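Local structure of 6-phospho-beta-glucosidase BglT (1UP7) at residues A[4-9]-A[33-38]; A[75-80]-A[133-138]; A[107-112]-A[392-397]. The protein hydrolyses cellobiose 6'-phosphate to glucose 6-phosphate and glucose, using NAD+ and a manganese ion as cofactors. One frame throughout, in Å; residues are numbered along the deposited sequence.

Contact 1: A[4-9]-A[33-38]. With NAD (nicotinamide-adenine-dinucleotide), chain I.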
loop_
_atom_site.group_PDB
_atom_site.type_symbol
_atom_site.label_atom_id
_atom_site.label_comp_id
_atom_site.label_asym_id
_atom_site.label_seq_id
_atom_site.Cartn_x
_atom_site.Cartn_y
_atom_site.Cartn_z
ATOM N N ARG A 4 35.042 17.634 10.010
ATOM C CA ARG A 4 35.211 17.226 11.394
ATOM C C ARG A 4 34.278 16.075 11.762
ATOM O O ARG A 4 33.100 16.105 11.437
ATOM C CB ARG A 4 34.980 18.419 12.329
ATOM C CG ARG A 4 35.007 17.995 13.791
ATOM C CD ARG A 4 34.271 18.895 14.719
ATOM N NE ARG A 4 35.138 19.958 15.219
ATOM C CZ ARG A 4 34.836 20.741 16.269
ATOM N NH1 ARG A 4 33.665 20.572 16.937
ATOM N NH2 ARG A 4 35.700 21.694 16.637
ATOM N N ILE A 5 34.820 15.072 12.443
ATOM C CA ILE A 5 34.022 13.951 12.964
ATOM C C ILE A 5 33.935 14.021 14.494
ATOM O O ILE A 5 34.963 14.071 15.167
ATOM C CB ILE A 5 34.635 12.585 12.551
ATOM C CG1 ILE A 5 34.824 12.448 11.028
ATOM C CG2 ILE A 5 33.831 11.409 13.132
ATOM C CD1 ILE A 5 35.630 11.181 10.676
ATOM N N ALA A 6 32.720 14.021 15.039
ATOM C CA ALA A 6 32.547 13.911 16.489
ATOM C C ALA A 6 32.292 12.463 16.910
ATOM O O ALA A 6 31.585 11.710 16.225
ATOM C CB ALA A 6 31.411 14.829 17.008
ATOM N N VAL A 7 32.899 12.078 18.029
ATOM C CA VAL A 7 32.743 10.750 18.589
ATOM C C VAL A 7 32.181 10.869 20.013
ATOM O O VAL A 7 32.855 11.406 20.917
ATOM C CB VAL A 7 34.081 9.946 18.611
ATOM C CG1 VAL A 7 33.868 8.564 19.265
ATOM C CG2 VAL A 7 34.678 9.806 17.248
ATOM N N ILE A 8 30.956 10.379 20.204
ATOM C CA ILE A 8 30.243 10.529 21.474
ATOM C C ILE A 8 30.329 9.185 22.226
ATOM O O ILE A 8 29.788 8.164 21.787
ATOM C CB ILE A 8 28.773 10.992 21.238
ATOM C CG1 ILE A 8 28.706 12.102 20.180
ATOM C CG2 ILE A 8 28.113 11.445 22.520
ATOM C CD1 ILE A 8 29.515 13.350 20.465
ATOM N N GLY A 9 31.048 9.214 23.344
ATOM C CA GLY A 9 31.454 8.025 24.065
ATOM C C GLY A 9 32.920 7.686 23.783
ATOM O O GLY A 9 33.278 6.516 23.598
ATOM N N GLU A 33 39.806 16.925 11.699
ATOM C CA GLU A 33 39.822 16.653 13.127
ATOM C C GLU A 33 38.782 15.631 13.575
ATOM O O GLU A 33 37.712 15.486 12.984
ATOM C CB GLU A 33 39.739 17.943 13.942
ATOM C CG GLU A 33 38.612 18.878 13.524
ATOM C CD GLU A 33 38.650 20.223 14.249
ATOM O OE1 GLU A 33 39.723 20.855 14.245
ATOM O OE2 GLU A 33 37.610 20.645 14.826
ATOM N N VAL A 34 39.156 14.887 14.606
ATOM C CA VAL A 34 38.238 14.029 15.326
ATOM C C VAL A 34 38.143 14.552 16.756
ATOM O O VAL A 34 39.152 14.684 17.452
ATOM C CB VAL A 34 38.651 12.546 15.250
ATOM C CG1 VAL A 34 37.649 11.684 15.976
ATOM C CG2 VAL A 34 38.738 12.119 13.761
ATOM N N ILE A 35 36.929 14.906 17.158
ATOM C CA ILE A 35 36.713 15.419 18.501
ATOM C C ILE A 35 35.891 14.440 19.344
ATOM O O ILE A 35 34.888 13.877 18.879
ATOM C CB ILE A 35 36.090 16.814 18.453
ATOM C CG1 ILE A 35 36.048 17.422 19.859
ATOM C CG2 ILE A 35 34.700 16.732 17.879
ATOM C CD1 ILE A 35 36.002 18.966 19.853
ATOM N N PHE A 36 36.329 14.266 20.584
ATOM C CA PHE A 36 35.803 13.252 21.478
ATOM C C PHE A 36 35.065 13.886 22.642
ATOM O O PHE A 36 35.544 14.865 23.210
ATOM C CB PHE A 36 36.949 12.351 22.008
ATOM C CG PHE A 36 37.608 11.530 20.952
ATOM C CD1 PHE A 36 37.079 10.284 20.588
ATOM C CD2 PHE A 36 38.731 12.004 20.283
ATOM C CE1 PHE A 36 37.681 9.498 19.591
ATOM C CE2 PHE A 36 39.346 11.242 19.266
ATOM C CZ PHE A 36 38.820 9.966 18.930
ATOM N N TYR A 37 33.897 13.331 22.971
ATOM C CA TYR A 37 33.160 13.701 24.153
ATOM C C TYR A 37 32.769 12.429 24.912
ATOM O O TYR A 37 32.405 11.417 24.292
ATOM C CB TYR A 37 31.906 14.533 23.808
ATOM C CG TYR A 37 31.040 14.698 25.027
ATOM C CD1 TYR A 37 31.486 15.462 26.101
ATOM C CD2 TYR A 37 29.843 14.004 25.161
ATOM C CE1 TYR A 37 30.754 15.593 27.260
ATOM C CE2 TYR A 37 29.076 14.127 26.332
ATOM C CZ TYR A 37 29.548 14.933 27.378
ATOM O OH TYR A 37 28.837 15.072 28.557
ATOM N N ASP A 38 32.840 12.497 26.240
ATOM C CA ASP A 38 32.407 11.426 27.150
ATOM C C ASP A 38 31.997 12.080 28.491
ATOM O O ASP A 38 32.578 13.079 28.887
ATOM C CB ASP A 38 33.571 10.439 27.410
ATOM C CG ASP A 38 33.106 9.016 27.732
ATOM O OD1 ASP A 38 32.602 8.750 28.863
ATOM O OD2 ASP A 38 33.217 8.085 26.890
HETATM P PA NAD I . 30.978 1.355 27.204
HETATM O O1A NAD I . 30.392 0.984 28.506
HETATM O O2A NAD I . 32.521 1.338 27.137
HETATM O O5B NAD I . 30.413 2.847 26.918
HETATM C C5B NAD I . 31.095 3.693 26.029
HETATM C C4B NAD I . 31.308 5.061 26.663
HETATM O O4B NAD I . 30.077 5.777 26.733
HETATM C C3B NAD I . 31.871 5.040 28.078
HETATM O O3B NAD I . 33.138 5.679 28.053
HETATM C C2B NAD I . 30.864 5.836 28.911
HETATM O O2B NAD I . 31.493 6.670 29.862
HETATM C C1B NAD I . 30.211 6.682 27.833
HETATM N N9A NAD I . 28.890 7.208 28.166
HETATM C C8A NAD I . 27.878 6.652 28.926
HETATM N N7A NAD I . 26.847 7.523 28.891
HETATM C C5A NAD I . 27.146 8.572 28.103
HETATM C C6A NAD I . 26.470 9.731 27.741
HETATM N N6A NAD I . 25.241 9.988 28.175
HETATM N N1A NAD I . 27.099 10.649 26.908
HETATM C C2A NAD I . 28.389 10.422 26.460
HETATM N N3A NAD I . 29.057 9.286 26.849
HETATM C C4A NAD I . 28.443 8.388 27.654
HETATM O O3 NAD I . 30.348 0.331 26.135
HETATM P PN NAD I . 30.900 -0.075 24.687
HETATM O O1N NAD I . 31.103 -1.542 24.796
HETATM O O2N NAD I . 31.969 0.774 24.207
HETATM O O5D NAD I . 29.679 0.242 23.704
HETATM C C5D NAD I . 28.937 1.448 23.703
HETATM C C4D NAD I . 27.614 1.191 22.964
HETATM O O4D NAD I . 27.805 0.795 21.607
HETATM C C3D NAD I . 26.810 0.069 23.605
HETATM O O3D NAD I . 25.481 0.495 23.573
HETATM C C2D NAD I . 27.020 -1.134 22.690
HETATM O O2D NAD I . 25.953 -2.067 22.670
HETATM C C1D NAD I . 27.306 -0.520 21.339
HETATM N N1N NAD I . 28.441 -1.196 20.705
HETATM C C2N NAD I . 29.455 -0.364 20.286
HETATM C C3N NAD I . 30.580 -0.857 19.674
HETATM C C7N NAD I . 31.661 0.113 19.258
HETATM O O7N NAD I . 32.307 0.044 18.001
HETATM N N7N NAD I . 32.002 1.082 20.122
HETATM C C4N NAD I . 30.661 -2.240 19.492
HETATM C C5N NAD I . 29.632 -3.109 19.908
HETATM C C6N NAD I . 28.506 -2.562 20.524
#
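Strands 4-8 and 33-37 run parallel, their axes 4.7 Å apart at 21°, and backbone hydrogen bonds alternate between them, from Ile5 N to Glu33 O through to Gly9 N and Tyr37 O. They are the first two strands of a Rossmann fold, joined by helix 15-25 in a beta-alpha-beta unit. At the end remote from the cofactor, Arg4 grips Glu33 side-on: NE lies 2.6 Å and NH2 2.8 Å from the same oxygen, Glu33 OE2. NE meets the anti lone pair of that oxygen, NH2 approaches nearly along its C-O axis, and the guanidinium and carboxylate planes are 19° apart. The bend at chi3 (-89°) turns NE out of the line of the chain, to where it meets Glu33 OE2, while Ile35 CD1 sits over one guanidinium face. Arg4 NH1 bonds to the carbonyls of Gly69 and Ala70. An alanine in place of Arg4 would probably leave Glu33 OE2 without this charged partner and take the NH1 donor from those two carbonyls. On the face shared by Val7, Val34 and Phe36, which helix 15-25 covers, Val7 lies beside Phe36 with CB 3.6 Å from its CD1, and Val7 CG2 touches Val34 CG1. On the other face Ile8 CG2 meets the edge of the Tyr37 ring, whose CE2 is 3.8 Å from NAD C2A. Asp38 takes the adenosine ribose with both oxygens: NAD O2B gives its hydrogen to OD1 at 2.6 Å and NAD O3B to OD2 at 2.7 Å. Gly9 passes close to ribose O4B, which would crowd a side chain. A carboxylate bonded to both ribose hydroxyls is the familiar mark of NAD binding; a phosphate on the 2'-oxygen, as in NADP, would probably be repelled by Asp38.

Contact 2: A[75-80]-A[133-138]. With NAD (nicotinamide-adenine-dinucleotide), chain I.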
loop_
_atom_site.group_PDB
_atom_site.type_symbol
_atom_site.label_atom_id
_atom_site.label_comp_id
_atom_site.label_asym_id
_atom_site.label_seq_id
_atom_site.Cartn_x
_atom_site.Cartn_y
_atom_site.Cartn_z
ATOM N N LYS A 75 30.622 17.275 10.652
ATOM C CA LYS A 75 29.920 16.754 9.491
ATOM C C LYS A 75 29.347 15.359 9.845
ATOM O O LYS A 75 28.250 15.017 9.409
ATOM C CB LYS A 75 30.876 16.703 8.288
ATOM C CG LYS A 75 30.212 16.224 7.012
ATOM C CD LYS A 75 30.703 16.947 5.777
ATOM C CE LYS A 75 29.813 16.607 4.557
ATOM N NZ LYS A 75 30.604 16.552 3.250
ATOM N N TYR A 76 30.081 14.583 10.653
ATOM C CA TYR A 76 29.588 13.276 11.138
ATOM C C TYR A 76 29.646 13.192 12.650
ATOM O O TYR A 76 30.615 13.643 13.281
ATOM C CB TYR A 76 30.325 12.061 10.508
ATOM C CG TYR A 76 30.299 12.117 9.018
ATOM C CD1 TYR A 76 29.203 11.619 8.302
ATOM C CD2 TYR A 76 31.331 12.751 8.317
ATOM C CE1 TYR A 76 29.153 11.728 6.899
ATOM C CE2 TYR A 76 31.295 12.865 6.922
ATOM C CZ TYR A 76 30.201 12.343 6.221
ATOM O OH TYR A 76 30.178 12.455 4.858
ATOM N N VAL A 77 28.605 12.617 13.228
ATOM C CA VAL A 77 28.574 12.349 14.664
ATOM C C VAL A 77 28.348 10.861 14.924
ATOM O O VAL A 77 27.339 10.279 14.485
ATOM C CB VAL A 77 27.526 13.258 15.405
ATOM C CG1 VAL A 77 27.488 12.984 16.902
ATOM C CG2 VAL A 77 27.853 14.760 15.162
ATOM N N ILE A 78 29.273 10.257 15.673
ATOM C CA ILE A 78 29.200 8.837 15.959
ATOM C C ILE A 78 28.688 8.631 17.367
ATOM O O ILE A 78 29.348 9.043 18.323
ATOM C CB ILE A 78 30.582 8.134 15.728
ATOM C CG1 ILE A 78 31.002 8.241 14.245
ATOM C CG2 ILE A 78 30.543 6.652 16.222
ATOM C CD1 ILE A 78 32.454 7.919 13.985
ATOM N N PHE A 79 27.510 7.992 17.490
ATOM C CA PHE A 79 26.975 7.590 18.795
ATOM C C PHE A 79 27.535 6.235 19.158
ATOM O O PHE A 79 27.232 5.231 18.498
ATOM C CB PHE A 79 25.443 7.468 18.774
ATOM C CG PHE A 79 24.725 8.768 18.850
ATOM C CD1 PHE A 79 25.426 9.990 18.829
ATOM C CD2 PHE A 79 23.336 8.786 18.914
ATOM C CE1 PHE A 79 24.745 11.204 18.875
ATOM C CE2 PHE A 79 22.634 10.006 18.987
ATOM C CZ PHE A 79 23.347 11.213 18.967
ATOM N N GLN A 80 28.298 6.195 20.240
ATOM C CA GLN A 80 28.998 4.982 20.643
ATOM C C GLN A 80 29.072 4.923 22.185
ATOM O O GLN A 80 29.943 4.291 22.784
ATOM C CB GLN A 80 30.345 4.982 19.910
ATOM C CG GLN A 80 31.520 4.769 20.722
ATOM C CD GLN A 80 32.826 5.093 20.025
ATOM O OE1 GLN A 80 32.945 4.982 18.820
ATOM N NE2 GLN A 80 33.838 5.410 20.814
ATOM N N SER A 133 24.750 21.684 13.801
ATOM C CA SER A 133 25.460 21.264 12.595
ATOM C C SER A 133 24.587 20.550 11.573
ATOM O O SER A 133 24.951 20.425 10.410
ATOM C CB SER A 133 26.608 20.325 12.979
ATOM O OG SER A 133 26.144 19.187 13.730
ATOM N N ASN A 134 23.456 20.023 12.014
ATOM C CA ASN A 134 22.709 19.105 11.166
ATOM C C ASN A 134 23.615 18.009 10.533
ATOM O O ASN A 134 23.524 17.710 9.342
ATOM C CB ASN A 134 21.932 19.891 10.094
ATOM C CG ASN A 134 20.483 19.488 10.049
ATOM O OD1 ASN A 134 20.103 18.611 9.254
ATOM N ND2 ASN A 134 19.661 20.066 10.952
ATOM N N ALA A 135 24.519 17.460 11.347
ATOM C CA ALA A 135 25.421 16.397 10.929
ATOM C C ALA A 135 24.655 15.106 10.659
ATOM O O ALA A 135 23.527 14.932 11.136
ATOM C CB ALA A 135 26.430 16.158 12.013
ATOM N N THR A 136 25.293 14.201 9.917
ATOM C CA THR A 136 24.835 12.832 9.823
ATOM C C THR A 136 25.248 12.131 11.092
ATOM O O THR A 136 26.417 12.144 11.468
ATOM C CB THR A 136 25.455 12.155 8.616
ATOM O OG1 THR A 136 24.856 12.711 7.446
ATOM C CG2 THR A 136 25.079 10.662 8.578
ATOM N N ILE A 137 24.292 11.499 11.750
ATOM C CA ILE A 137 24.626 10.694 12.914
ATOM C C ILE A 137 24.770 9.239 12.517
ATOM O O ILE A 137 23.878 8.692 11.891
ATOM C CB ILE A 137 23.589 10.856 14.047
ATOM C CG1 ILE A 137 23.505 12.306 14.508
ATOM C CG2 ILE A 137 23.970 9.961 15.247
ATOM C CD1 ILE A 137 22.156 12.689 15.158
ATOM N N VAL A 138 25.896 8.635 12.895
ATOM C CA VAL A 138 26.135 7.201 12.738
ATOM C C VAL A 138 26.049 6.504 14.103
ATOM O O VAL A 138 26.850 6.776 15.013
ATOM C CB VAL A 138 27.469 6.938 12.039
ATOM C CG1 VAL A 138 27.666 5.440 11.812
ATOM C CG2 VAL A 138 27.501 7.702 10.692
HETATM P PA NAD I . 30.978 1.355 27.204
HETATM O O1A NAD I . 30.392 0.984 28.506
HETATM O O2A NAD I . 32.521 1.338 27.137
HETATM O O5B NAD I . 30.413 2.847 26.918
HETATM C C5B NAD I . 31.095 3.693 26.029
HETATM C C4B NAD I . 31.308 5.061 26.663
HETATM O O4B NAD I . 30.077 5.777 26.733
HETATM C C3B NAD I . 31.871 5.040 28.078
HETATM O O3B NAD I . 33.138 5.679 28.053
HETATM C C2B NAD I . 30.864 5.836 28.911
HETATM O O2B NAD I . 31.493 6.670 29.862
HETATM C C1B NAD I . 30.211 6.682 27.833
HETATM N N9A NAD I . 28.890 7.208 28.166
HETATM C C8A NAD I . 27.878 6.652 28.926
HETATM N N7A NAD I . 26.847 7.523 28.891
HETATM C C5A NAD I . 27.146 8.572 28.103
HETATM C C6A NAD I . 26.470 9.731 27.741
HETATM N N6A NAD I . 25.241 9.988 28.175
HETATM N N1A NAD I . 27.099 10.649 26.908
HETATM C C2A NAD I . 28.389 10.422 26.460
HETATM N N3A NAD I . 29.057 9.286 26.849
HETATM C C4A NAD I . 28.443 8.388 27.654
HETATM O O3 NAD I . 30.348 0.331 26.135
HETATM P PN NAD I . 30.900 -0.075 24.687
HETATM O O1N NAD I . 31.103 -1.542 24.796
HETATM O O2N NAD I . 31.969 0.774 24.207
HETATM O O5D NAD I . 29.679 0.242 23.704
HETATM C C5D NAD I . 28.937 1.448 23.703
HETATM C C4D NAD I . 27.614 1.191 22.964
HETATM O O4D NAD I . 27.805 0.795 21.607
HETATM C C3D NAD I . 26.810 0.069 23.605
HETATM O O3D NAD I . 25.481 0.495 23.573
HETATM C C2D NAD I . 27.020 -1.134 22.690
HETATM O O2D NAD I . 25.953 -2.067 22.670
HETATM C C1D NAD I . 27.306 -0.520 21.339
HETATM N N1N NAD I . 28.441 -1.196 20.705
HETATM C C2N NAD I . 29.455 -0.364 20.286
HETATM C C3N NAD I . 30.580 -0.857 19.674
HETATM C C7N NAD I . 31.661 0.113 19.258
HETATM O O7N NAD I . 32.307 0.044 18.001
HETATM N N7N NAD I . 32.002 1.082 20.122
HETATM C C4N NAD I . 30.661 -2.240 19.492
HETATM C C5N NAD I . 29.632 -3.109 19.908
HETATM C C6N NAD I . 28.506 -2.562 20.524
#
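In the parallel sheet of the Rossmann domain, strand 76-79 lies beside strand 136-138, and Phe79 and Ile137 meet across the pair on one of its faces. Ile137 CG2 stands over the centre of the Phe79 ring, 3.7 Å from the centroid and 3° off the normal, a CH-pi contact in which the methyl is nearly equidistant from all six ring carbons. With CG2 anti to the backbone N (chi1 -60° to CG1), this methyl also lies 3.5 Å from Val77 O. Helix 109-131 covers this face, bringing Tyr125 to Phe79, and Val126 and Val129 to Ile137. Val77 is on the same face, its CG2 3.7 Å from Ala135 CB. The strand axes are inclined by 26°, and four hydrogen bonds, Thr136 N to Lys75 O, Val77 N to Thr136 O, Val138 N to Val77 O and Phe79 N to Val138 O, form the ladder. The two strands are fourth and fifth in chain order and adjacent in the sheet, whose strand order 3-2-1-4-5-6 is that of the classical dinucleotide-binding fold. On the second face Tyr76 and Thr136 lie side by side, pointing the same way, with Tyr76 CD1 3.8 Å from Thr136 CB. Ile304 and Leu307 of helix 296-308 pack on Tyr76 there, and Lys75 NZ forms a salt bridge with Glu308. Past the carboxyl end of the strand, Gln80 O comes 3.2 Å from NAD C5D, while Gln80 NE2 bonds to Gly9 O, and Gln80 CG is 3.8 Å from the carboxamide nitrogen NAD N7N.

Contact 3: A[107-112]-A[392-397]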
loop_
_atom_site.group_PDB
_atom_site.type_symbol
_atom_site.label_atom_id
_atom_site.label_comp_id
_atom_site.label_asym_id
_atom_site.label_seq_id
_atom_site.Cartn_x
_atom_site.Cartn_y
_atom_site.Cartn_z
ATOM N N THR A 107 18.382 -7.959 23.241
ATOM C CA THR A 107 17.272 -8.786 22.806
ATOM C C THR A 107 16.284 -9.030 23.925
ATOM O O THR A 107 16.662 -9.551 24.953
ATOM C CB THR A 107 17.812 -10.162 22.347
ATOM O OG1 THR A 107 18.829 -9.957 21.350
ATOM C CG2 THR A 107 16.701 -10.928 21.646
ATOM N N GLY A 108 15.014 -8.753 23.690
ATOM C CA GLY A 108 13.982 -9.084 24.653
ATOM C C GLY A 108 13.956 -8.044 25.753
ATOM O O GLY A 108 14.244 -6.862 25.524
ATOM N N VAL A 109 13.648 -8.489 26.961
ATOM C CA VAL A 109 13.398 -7.586 28.105
ATOM C C VAL A 109 14.593 -6.662 28.389
ATOM O O VAL A 109 14.415 -5.479 28.639
ATOM C CB VAL A 109 12.958 -8.364 29.374
ATOM C CG1 VAL A 109 12.792 -7.405 30.638
ATOM C CG2 VAL A 109 11.662 -9.124 29.113
ATOM N N GLY A 110 15.799 -7.210 28.333
ATOM C CA GLY A 110 17.023 -6.444 28.387
ATOM C C GLY A 110 17.129 -5.326 27.374
ATOM O O GLY A 110 17.569 -4.216 27.716
ATOM N N GLY A 111 16.718 -5.595 26.134
ATOM C CA GLY A 111 16.687 -4.581 25.091
ATOM C C GLY A 111 15.669 -3.491 25.405
ATOM O O GLY A 111 15.862 -2.324 25.061
ATOM N N PHE A 112 14.570 -3.880 26.046
ATOM C CA PHE A 112 13.489 -2.976 26.412
ATOM C C PHE A 112 13.974 -1.955 27.459
ATOM O O PHE A 112 13.737 -0.744 27.317
ATOM C CB PHE A 112 12.328 -3.797 26.959
ATOM C CG PHE A 112 11.227 -2.990 27.613
ATOM C CD1 PHE A 112 10.214 -2.398 26.844
ATOM C CD2 PHE A 112 11.161 -2.894 29.013
ATOM C CE1 PHE A 112 9.188 -1.714 27.450
ATOM C CE2 PHE A 112 10.129 -2.197 29.631
ATOM C CZ PHE A 112 9.138 -1.604 28.856
ATOM N N LEU A 392 9.619 -12.470 23.534
ATOM C CA LEU A 392 10.433 -12.987 24.642
ATOM C C LEU A 392 10.113 -12.286 25.962
ATOM O O LEU A 392 10.838 -12.455 26.955
ATOM C CB LEU A 392 11.931 -12.866 24.338
ATOM C CG LEU A 392 12.484 -13.666 23.134
ATOM C CD1 LEU A 392 13.881 -13.152 22.746
ATOM C CD2 LEU A 392 12.547 -15.143 23.447
ATOM N N GLY A 393 9.010 -11.524 25.976
ATOM C CA GLY A 393 8.540 -10.872 27.182
ATOM C C GLY A 393 7.824 -11.769 28.186
ATOM O O GLY A 393 7.692 -12.965 27.987
ATOM N N PRO A 394 7.384 -11.182 29.290
ATOM C CA PRO A 394 6.728 -11.922 30.378
ATOM C C PRO A 394 5.320 -12.422 30.032
ATOM O O PRO A 394 4.621 -11.827 29.229
ATOM C CB PRO A 394 6.614 -10.849 31.476
ATOM C CG PRO A 394 6.521 -9.567 30.718
ATOM C CD PRO A 394 7.495 -9.741 29.596
ATOM N N ASP A 395 4.932 -13.524 30.642
ATOM C CA ASP A 395 3.538 -13.871 30.793
ATOM C C ASP A 395 2.839 -12.766 31.646
ATOM O O ASP A 395 3.481 -12.073 32.428
ATOM C CB ASP A 395 3.462 -15.205 31.534
ATOM C CG ASP A 395 3.578 -16.418 30.620
ATOM O OD1 ASP A 395 3.856 -16.285 29.425
ATOM O OD2 ASP A 395 3.387 -17.590 31.022
ATOM N N VAL A 396 1.531 -12.626 31.480
ATOM C CA VAL A 396 0.721 -11.719 32.279
ATOM C C VAL A 396 1.034 -11.772 33.763
ATOM O O VAL A 396 1.220 -10.721 34.382
ATOM C CB VAL A 396 -0.778 -11.944 31.978
ATOM C CG1 VAL A 396 -1.657 -11.364 33.087
ATOM C CG2 VAL A 396 -1.098 -11.325 30.585
ATOM N N GLU A 397 1.155 -12.983 34.319
ATOM C CA GLU A 397 1.422 -13.156 35.760
ATOM C C GLU A 397 2.732 -12.512 36.237
ATOM O O GLU A 397 2.873 -12.263 37.415
ATOM C CB GLU A 397 1.385 -14.660 36.204
ATOM C CG GLU A 397 2.475 -15.546 35.558
ATOM C CD GLU A 397 2.537 -16.986 36.086
ATOM O OE1 GLU A 397 2.840 -17.169 37.291
ATOM O OE2 GLU A 397 2.339 -17.949 35.280
HETATM O O HOH W 1 13.452 -11.307 27.288
#
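Leu392 and Val109, with smaller shares from Thr107 and Gly108, carry this contact between the N-cap and first turn of helix 109-131 and the loop joining helices 380-389 and 396-409. Leu392 loses the most surface. Its CD1 reaches across to Thr107 CG2 at 3.8 Å, the two side chains passing at a slant, and its CB lies 4.3 Å from Gly108 CA. Gly108, the N-cap residue, has positive phi, and a CB there would come tight against Leu392 CB; its carbonyl oxygen accepts the helical bond from Phe112 N. Val109 presents one methyl to the loop. CG2, which is anti to the carbonyl carbon, touches Leu392 O and Gly393 CA, both at 4.1 Å, and Pro394 CD at 4.2 Å. Leu387, Leu402 and Ile406 from the two helices joined by the loop also pack on Val109, so its side chain is set among apolar groups. Thr107 turns its hydroxyl elsewhere, to Gln104 OE1, and its side chain lies about 3 Å, between nearest atoms, from that of Tyr243, the proton acceptor of the active site. Farther along the loop, Asp395 OD2 bonds to Lys251 N of the second subunit. No direct hydrogen bond joins the two segments; instead one water bridges them, accepting from Val109 N at 2.8 Å and donating to Leu392 O at 2.9 Å.

Contacts 1 and 2 belong to one sheet, their centres about 9 Å apart: strand 4-8 neighbours strand 76-79, with Ala6 N 2.8 Å from Tyr76 O and Ala6 O 2.8 Å from Ile78 N. Both touch NAD, contact 1 at its adenosine half and contact 2, through Gln80, at its nicotinamide half. Contact 3 lies across the chain's centre, about 34 Å from contact 1 and about 31 Å from contact 2 between centres. Helix 109-131 begins at contact 3 and leads to the second strand of contact 2. The side chain of Thr107 of contact 3 is about 9 Å from the bound glucose 6-phosphate, that of Phe79 of contact 2 about 13 Å, between nearest atoms.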